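Local coordinates for protein esterase LipW (Mycobacterium marinum, PDB 3QH4) that is an esterase of the alpha/beta hydrolase fold that probably cleaves ester bonds with a serine nucleophile, at residues A[137-142]-A[173-178]. Sequence-based numbering, arbitrary orientation.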
loop_
_atom_site.group_PDB
_atom_site.type_symbol
_atom_site.label_atom_id
_atom_site.label_comp_id
_atom_site.label_asym_id
_atom_site.label_seq_id
_atom_site.Cartn_x
_atom_site.Cartn_y
_atom_site.Cartn_z
ATOM N N HIS A 137 12.152 -6.161 5.477
ATOM C CA HIS A 137 12.425 -7.229 6.430
ATOM C C HIS A 137 11.241 -7.486 7.358
ATOM O O HIS A 137 10.933 -8.648 7.646
ATOM C CB HIS A 137 13.662 -6.947 7.260
ATOM C CG HIS A 137 14.944 -7.251 6.560
ATOM N ND1 HIS A 137 16.145 -6.688 6.945
ATOM C CD2 HIS A 137 15.218 -8.053 5.506
ATOM C CE1 HIS A 137 17.108 -7.142 6.162
ATOM N NE2 HIS A 137 16.576 -7.973 5.285
ATOM N N ASP A 138 10.607 -6.409 7.828
ATOM C CA ASP A 138 9.443 -6.531 8.712
ATOM C C ASP A 138 8.293 -7.208 7.983
ATOM O O ASP A 138 7.634 -8.097 8.540
ATOM C CB ASP A 138 8.985 -5.152 9.210
ATOM C CG ASP A 138 10.001 -4.507 10.165
ATOM O OD1 ASP A 138 10.952 -5.192 10.589
ATOM O OD2 ASP A 138 9.821 -3.320 10.485
ATOM N N ALA A 139 8.016 -6.770 6.755
ATOM C CA ALA A 139 6.940 -7.421 5.977
ATOM C C ALA A 139 7.190 -8.922 5.788
ATOM O O ALA A 139 6.267 -9.741 5.868
ATOM C CB ALA A 139 6.789 -6.744 4.609
ATOM N N ILE A 140 8.443 -9.281 5.523
ATOM C CA ILE A 140 8.814 -10.692 5.317
ATOM C C ILE A 140 8.603 -11.479 6.589
ATOM O O ILE A 140 8.075 -12.595 6.561
ATOM C CB ILE A 140 10.284 -10.817 4.806
ATOM C CG1 ILE A 140 10.334 -10.344 3.338
ATOM C CG2 ILE A 140 10.809 -12.267 4.992
ATOM C CD1 ILE A 140 11.746 -10.106 2.744
ATOM N N GLU A 141 8.989 -10.872 7.705
ATOM C CA GLU A 141 8.826 -11.490 9.009
ATOM C C GLU A 141 7.349 -11.794 9.260
ATOM O O GLU A 141 7.006 -12.910 9.709
ATOM C CB GLU A 141 9.385 -10.553 10.088
ATOM C CG GLU A 141 9.393 -11.135 11.488
ATOM C CD GLU A 141 10.648 -11.952 11.820
ATOM O OE1 GLU A 141 11.427 -12.325 10.904
ATOM O OE2 GLU A 141 10.846 -12.223 13.023
ATOM N N VAL A 142 6.476 -10.828 8.937
ATOM C CA VAL A 142 5.048 -11.026 9.147
ATOM C C VAL A 142 4.508 -12.099 8.221
ATOM O O VAL A 142 3.786 -12.987 8.667
ATOM C CB VAL A 142 4.230 -9.715 9.038
ATOM C CG1 VAL A 142 2.698 -10.001 9.118
ATOM C CG2 VAL A 142 4.657 -8.777 10.166
ATOM N N ALA A 173 5.010 -5.641 -3.383
ATOM C CA ALA A 173 5.620 -6.124 -4.628
ATOM C C ALA A 173 6.911 -6.919 -4.295
ATOM O O ALA A 173 7.267 -7.907 -4.978
ATOM C CB ALA A 173 5.940 -4.937 -5.530
ATOM N N GLY A 174 7.613 -6.494 -3.248
ATOM C CA GLY A 174 8.801 -7.248 -2.798
ATOM C C GLY A 174 8.452 -8.636 -2.290
ATOM O O GLY A 174 9.132 -9.623 -2.603
ATOM N N LEU A 175 7.364 -8.734 -1.526
ATOM C CA LEU A 175 6.871 -10.022 -1.077
ATOM C C LEU A 175 6.472 -10.877 -2.287
ATOM O O LEU A 175 6.799 -12.060 -2.344
ATOM C CB LEU A 175 5.667 -9.878 -0.135
ATOM C CG LEU A 175 5.906 -9.060 1.150
ATOM C CD1 LEU A 175 4.626 -9.028 1.972
ATOM C CD2 LEU A 175 7.060 -9.702 1.980
ATOM N N ALA A 176 5.766 -10.278 -3.248
ATOM C CA ALA A 176 5.395 -11.029 -4.463
ATOM C C ALA A 176 6.626 -11.593 -5.193
ATOM O O ALA A 176 6.585 -12.730 -5.691
ATOM C CB ALA A 176 4.590 -10.153 -5.406
ATOM N N HIS A 177 7.696 -10.801 -5.266
ATOM C CA HIS A 177 8.933 -11.267 -5.917
ATOM C C HIS A 177 9.570 -12.415 -5.151
ATOM O O HIS A 177 10.018 -13.382 -5.768
ATOM C CB HIS A 177 9.971 -10.160 -6.093
ATOM C CG HIS A 177 11.356 -10.694 -6.305
ATOM N ND1 HIS A 177 11.716 -11.397 -7.437
ATOM C CD2 HIS A 177 12.454 -10.671 -5.509
ATOM C CE1 HIS A 177 12.980 -11.773 -7.334
ATOM N NE2 HIS A 177 13.454 -11.330 -6.184
ATOM N N GLY A 178 9.628 -12.303 -3.817
ATOM C CA GLY A 178 10.126 -13.387 -2.969
ATOM C C GLY A 178 9.351 -14.685 -3.131
ATOM O O GLY A 178 9.949 -15.774 -3.197
#
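Leu175 reaches from helix 167-181 to Ala139 and Ile140 on helix 134-148, a small, wholly apolar helix-helix contact within the alpha/beta hydrolase fold. The two segments bury 118 Å² between them and share no hydrogen bond. Leu175 CD2 does most of the touching. Leu175 CD2 sits 3.6 Å from Ile140 CG1. The same Leu175 CD2 is 3.8 Å from Ile140 N, so one methyl group rests against backbone as well as side chain. The other branch takes a smaller share, with Leu175 CD1 4.1 Å from Ala139 CB. Both methyls press against the same side of the Ala139 methyl, as Leu175 CD2 is 4.0 Å from Ala139 CB.

Leucine suits this place because its CA-CB bond does not aim straight at the neighbour, yet its branched end can span the gap. With CG beside the backbone N (chi1 -59°) and CD1 extended away from CA (chi2 -179°), the isobutyl group stretches toward helix 134-148. Alanine suits the receiving face, since its short side chain points toward Leu175 and lets that end come down to the main chain. Ile140 passes alongside Leu175, the two side chains running in opposite directions and touching through CG1. On helix 167-181, Gly174 and Gly178 put bare backbone on the side facing the partner helix.

The backbone of Gly178 is hydrogen-bonded to Leu184, which the Ile140 side chain also touches. Helix 134-148 belongs to the crossover from strand 118-122 to strand 160-165, and Val142 packs it onto strands 59-66, 72-79 and 118-122. Helix 167-181, which follows strand 160-165 through what is probably the nucleophile elbow at Ser166, lies next to it, so Leu175 joins two helices beside the central sheet.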